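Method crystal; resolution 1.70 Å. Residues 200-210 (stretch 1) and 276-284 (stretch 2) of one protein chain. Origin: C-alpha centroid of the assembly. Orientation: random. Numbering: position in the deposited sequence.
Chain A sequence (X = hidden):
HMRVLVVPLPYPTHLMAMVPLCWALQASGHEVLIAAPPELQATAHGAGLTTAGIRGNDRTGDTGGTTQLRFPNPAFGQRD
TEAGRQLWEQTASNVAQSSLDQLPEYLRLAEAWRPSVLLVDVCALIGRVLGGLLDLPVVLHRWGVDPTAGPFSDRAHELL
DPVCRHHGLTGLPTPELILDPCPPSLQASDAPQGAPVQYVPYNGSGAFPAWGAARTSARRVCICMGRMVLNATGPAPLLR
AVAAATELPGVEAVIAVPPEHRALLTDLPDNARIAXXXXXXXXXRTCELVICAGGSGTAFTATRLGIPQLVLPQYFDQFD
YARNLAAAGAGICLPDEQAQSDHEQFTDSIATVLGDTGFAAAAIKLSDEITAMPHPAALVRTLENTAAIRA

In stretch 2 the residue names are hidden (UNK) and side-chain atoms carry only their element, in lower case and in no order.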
# COMPACT_ATOMS: atom_id res chain seq x y z
N VAL A 200 -6.62 -11.31 -4.12
CA VAL A 200 -7.26 -10.20 -3.40
C VAL A 200 -7.33 -9.10 -4.41
O VAL A 200 -6.31 -8.70 -4.95
CB VAL A 200 -6.38 -9.74 -2.24
CG1 VAL A 200 -6.98 -8.46 -1.63
CG2 VAL A 200 -6.38 -10.83 -1.20
N PRO A 201 -8.53 -8.59 -4.67
CA PRO A 201 -8.57 -7.58 -5.71
C PRO A 201 -7.74 -6.38 -5.28
O PRO A 201 -7.85 -5.87 -4.15
CB PRO A 201 -10.08 -7.26 -5.84
CG PRO A 201 -10.74 -8.56 -5.49
CD PRO A 201 -9.88 -9.07 -4.29
N TYR A 202 -6.81 -6.01 -6.12
CA TYR A 202 -6.11 -4.75 -5.98
C TYR A 202 -6.09 -4.20 -7.34
O TYR A 202 -5.44 -4.75 -8.23
CB TYR A 202 -4.65 -4.91 -5.52
CG TYR A 202 -3.94 -3.59 -5.51
CD1 TYR A 202 -4.36 -2.55 -4.65
CD2 TYR A 202 -2.90 -3.33 -6.42
CE1 TYR A 202 -3.71 -1.30 -4.70
CE2 TYR A 202 -2.22 -2.05 -6.51
CZ TYR A 202 -2.66 -1.05 -5.56
OH TYR A 202 -2.08 0.23 -5.62
N ASN A 203 -6.80 -3.08 -7.48
CA ASN A 203 -6.88 -2.40 -8.76
C ASN A 203 -6.42 -0.94 -8.65
O ASN A 203 -6.96 -0.06 -9.36
CB ASN A 203 -8.34 -2.39 -9.23
CG ASN A 203 -9.10 -3.66 -8.87
OD1 ASN A 203 -10.11 -3.60 -8.15
ND2 ASN A 203 -8.69 -4.78 -9.44
N GLY A 204 -5.49 -0.65 -7.74
CA GLY A 204 -4.94 0.70 -7.62
C GLY A 204 -5.71 1.43 -6.52
O GLY A 204 -6.65 0.90 -5.93
N SER A 205 -5.31 2.68 -6.30
CA SER A 205 -6.01 3.54 -5.35
C SER A 205 -7.06 4.41 -6.02
O SER A 205 -7.12 4.49 -7.24
CB SER A 205 -4.99 4.39 -4.66
OG SER A 205 -4.49 5.34 -5.61
N GLY A 206 -7.92 5.05 -5.24
CA GLY A 206 -8.97 5.87 -5.82
C GLY A 206 -10.13 6.01 -4.85
O GLY A 206 -10.07 5.48 -3.72
N ALA A 207 -11.20 6.63 -5.33
CA ALA A 207 -12.30 7.11 -4.50
C ALA A 207 -13.55 6.31 -4.81
O ALA A 207 -13.88 6.11 -6.01
CB ALA A 207 -12.55 8.60 -4.74
N PHE A 208 -14.30 6.00 -3.77
CA PHE A 208 -15.56 5.25 -3.88
C PHE A 208 -16.62 6.17 -4.48
O PHE A 208 -16.94 7.22 -3.89
CB PHE A 208 -15.95 4.76 -2.47
CG PHE A 208 -17.33 4.11 -2.39
CD1 PHE A 208 -17.56 2.87 -2.96
CD2 PHE A 208 -18.35 4.74 -1.68
CE1 PHE A 208 -18.85 2.26 -2.88
CE2 PHE A 208 -19.63 4.14 -1.54
CZ PHE A 208 -19.87 2.91 -2.20
N PRO A 209 -17.16 5.81 -5.68
CA PRO A 209 -18.03 6.80 -6.32
C PRO A 209 -19.46 6.69 -5.75
O PRO A 209 -19.92 5.60 -5.43
CB PRO A 209 -17.95 6.41 -7.81
CG PRO A 209 -17.84 4.88 -7.78
CD PRO A 209 -16.95 4.60 -6.51
N ALA A 210 -20.19 7.79 -5.64
CA ALA A 210 -21.56 7.64 -5.10
C ALA A 210 -22.44 6.68 -5.94
O ALA A 210 -23.29 5.94 -5.41
CB ALA A 210 -22.24 9.02 -4.94
N UNK A 276 -13.97 7.76 -13.43
CA UNK A 276 -12.84 8.66 -13.22
C UNK A 276 -11.69 8.01 -12.45
O UNK A 276 -11.50 8.31 -11.28
c UNK A 276 -13.32 9.92 -12.47
o UNK A 276 -11.86 12.21 -13.71
c UNK A 276 -13.91 11.00 -13.37
c UNK A 276 -12.84 11.64 -14.25
o UNK A 276 -12.96 11.49 -15.49
N UNK A 277 -10.97 7.10 -13.08
CA UNK A 277 -9.82 6.36 -12.44
C UNK A 277 -10.29 5.66 -11.15
O UNK A 277 -9.76 5.88 -10.06
c UNK A 277 -8.64 7.28 -12.14
o UNK A 277 -7.96 7.59 -13.32
N UNK A 278 -11.33 4.86 -11.25
CA UNK A 278 -11.97 4.32 -10.06
C UNK A 278 -11.67 2.82 -10.04
O UNK A 278 -12.09 2.12 -10.95
c UNK A 278 -14.13 3.73 -8.78
c UNK A 278 -13.54 4.44 -10.08
c UNK A 278 -14.00 5.90 -10.14
N UNK A 279 -10.99 2.33 -8.99
CA UNK A 279 -10.67 0.90 -8.83
C UNK A 279 -11.93 0.04 -9.01
O UNK A 279 -12.95 0.27 -8.33
c UNK A 279 -9.45 2.12 -7.21
c UNK A 279 -10.35 3.14 -7.94
c UNK A 279 -10.23 0.84 -7.34
N UNK A 280 -11.82 -0.95 -9.91
CA UNK A 280 -12.94 -1.79 -10.23
C UNK A 280 -13.71 -2.33 -9.04
O UNK A 280 -14.93 -2.37 -9.01
c UNK A 280 -12.32 -4.56 -12.81
c UNK A 280 -12.33 -2.95 -11.02
c UNK A 280 -13.10 -3.36 -12.20
c UNK A 280 -13.20 -2.13 -13.06
N UNK A 281 -12.99 -2.78 -8.03
CA UNK A 281 -13.62 -3.46 -6.95
C UNK A 281 -14.54 -2.56 -6.14
O UNK A 281 -15.41 -3.04 -5.43
o UNK A 281 -10.71 -2.63 -5.58
c UNK A 281 -11.80 -3.11 -5.24
c UNK A 281 -12.51 -4.10 -6.08
n UNK A 281 -12.41 -2.78 -4.11
N UNK A 282 -14.37 -1.25 -6.25
CA UNK A 282 -15.23 -0.32 -5.52
C UNK A 282 -16.69 -0.32 -6.02
O UNK A 282 -17.61 -0.01 -5.25
c UNK A 282 -12.66 2.62 -5.04
c UNK A 282 -13.43 0.80 -3.40
c UNK A 282 -13.26 1.21 -4.91
c UNK A 282 -14.63 1.09 -5.58
N UNK A 283 -16.93 -0.72 -7.27
CA UNK A 283 -18.29 -0.65 -7.82
C UNK A 283 -18.71 -1.89 -8.59
O UNK A 283 -19.87 -2.03 -9.02
c UNK A 283 -16.34 1.08 -10.03
c UNK A 283 -18.42 0.55 -8.74
c UNK A 283 -17.24 -0.22 -12.29
c UNK A 283 -18.03 -0.19 -11.12
c UNK A 283 -16.00 0.35 -12.30
c UNK A 283 -17.57 0.46 -9.99
c UNK A 283 -15.55 1.04 -11.15
N UNK A 284 -17.79 -2.81 -8.81
CA UNK A 284 -18.12 -3.92 -9.66
C UNK A 284 -19.29 -4.80 -9.16
O UNK A 284 -20.02 -5.40 -9.98
c UNK A 284 -16.86 -4.72 -9.99
c UNK A 284 -16.88 -5.45 -11.32
c UNK A 284 -15.57 -6.22 -11.49
c UNK A 284 -17.19 -4.62 -12.63
O HOH W 1 -7.78 7.41 -8.74
O HOH W 2 -10.72 7.88 -7.86

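Position 276 carries three side-chain carbons in a row, the third bearing two oxygens, which is a carboxylate at the end of a two-methylene arm. The CB of 276 is 7.4 Å from Pro 209 CB, and no side-chain atom comes nearer to stretch 1, so the assignment rests on the atoms alone: Glu 276.

Position 277 has one carbon followed by one oxygen, the hydroxymethyl group of Ser 277. The side chain plays little part across the interface, but the carbonyl does. Water 2 accepts from Ala 207 N at 2.9 Å and donates to Ser 277 O at 3.1 Å; water 1 donates to the same Ser 277 O at 2.8 Å and, weakly, to Ser 205 O at 3.3 Å. Two waters thus link the backbones where no direct bond does.

At 278 the first side-chain carbon carries two more, and the count stops at three. A fork at CB made only of carbon identifies Val 278. Its CG1 lies 3.7 Å from Ala 207 O and 3.7 Å from Pro 209 CD, the latter an apolar contact.

The three carbons of 279 close a ring onto the backbone N, which defines Pro 279. Pro 279 CG sits 3.3 Å from both Gly 204 O and Ser 205 O, and Pro 279 CD is 3.7 Å from Gly 206 CA. The last approach needs a bare alpha carbon: an ideal CB on Gly 206 would fall 2.4 Å from Pro 279 CD and 3.0 Å from Ser 277 O. The phi/psi of Gly 206, 156/-173, independently calls for glycine.

Position 280 has four carbons, forked at the second, hence Leu 280. Its CB is 3.7 Å from Asn 203 OD1, and its chi1 of -138° lies between wells.

At 281 two carbons are followed by one oxygen and one nitrogen on the second, a short amide: Asn 281. Its CB meets Pro 201 CB at 4.0 Å. Asn 281 N donates to Asn 203 OD1 at 3.0 Å with an N-H...O angle of 146°.

Position 282 again shows four carbons forked at the second, giving Leu 282, here with chi1 m and chi2 t. Its CB lies 4.3 Å from both Phe 208 CD1 and Pro 209 CD, while Leu 282 O approaches the ring edge at Phe 208 CE1, 3.5 Å away.

Position 283 has one carbon and then a six-carbon ring without a heteroatom, so it is Phe 283; its CB is 4.5 Å from Pro 209 CG.

Four carbons forked at the second recur at 284. This is Leu 284, whose side chain is out of reach of stretch 1.

The contact buries 527 Å², summed over both sides. Its one assigned direct hydrogen bond fixes Asn 203 to the backbone at Asn 281, Pro 279 packs against the glycine-containing segment, and Val 278 and Leu 282 meet Pro 209. Water completes the polar links around Ser 277 O.

Stretch 2 (276-284) ESVPLNLFL
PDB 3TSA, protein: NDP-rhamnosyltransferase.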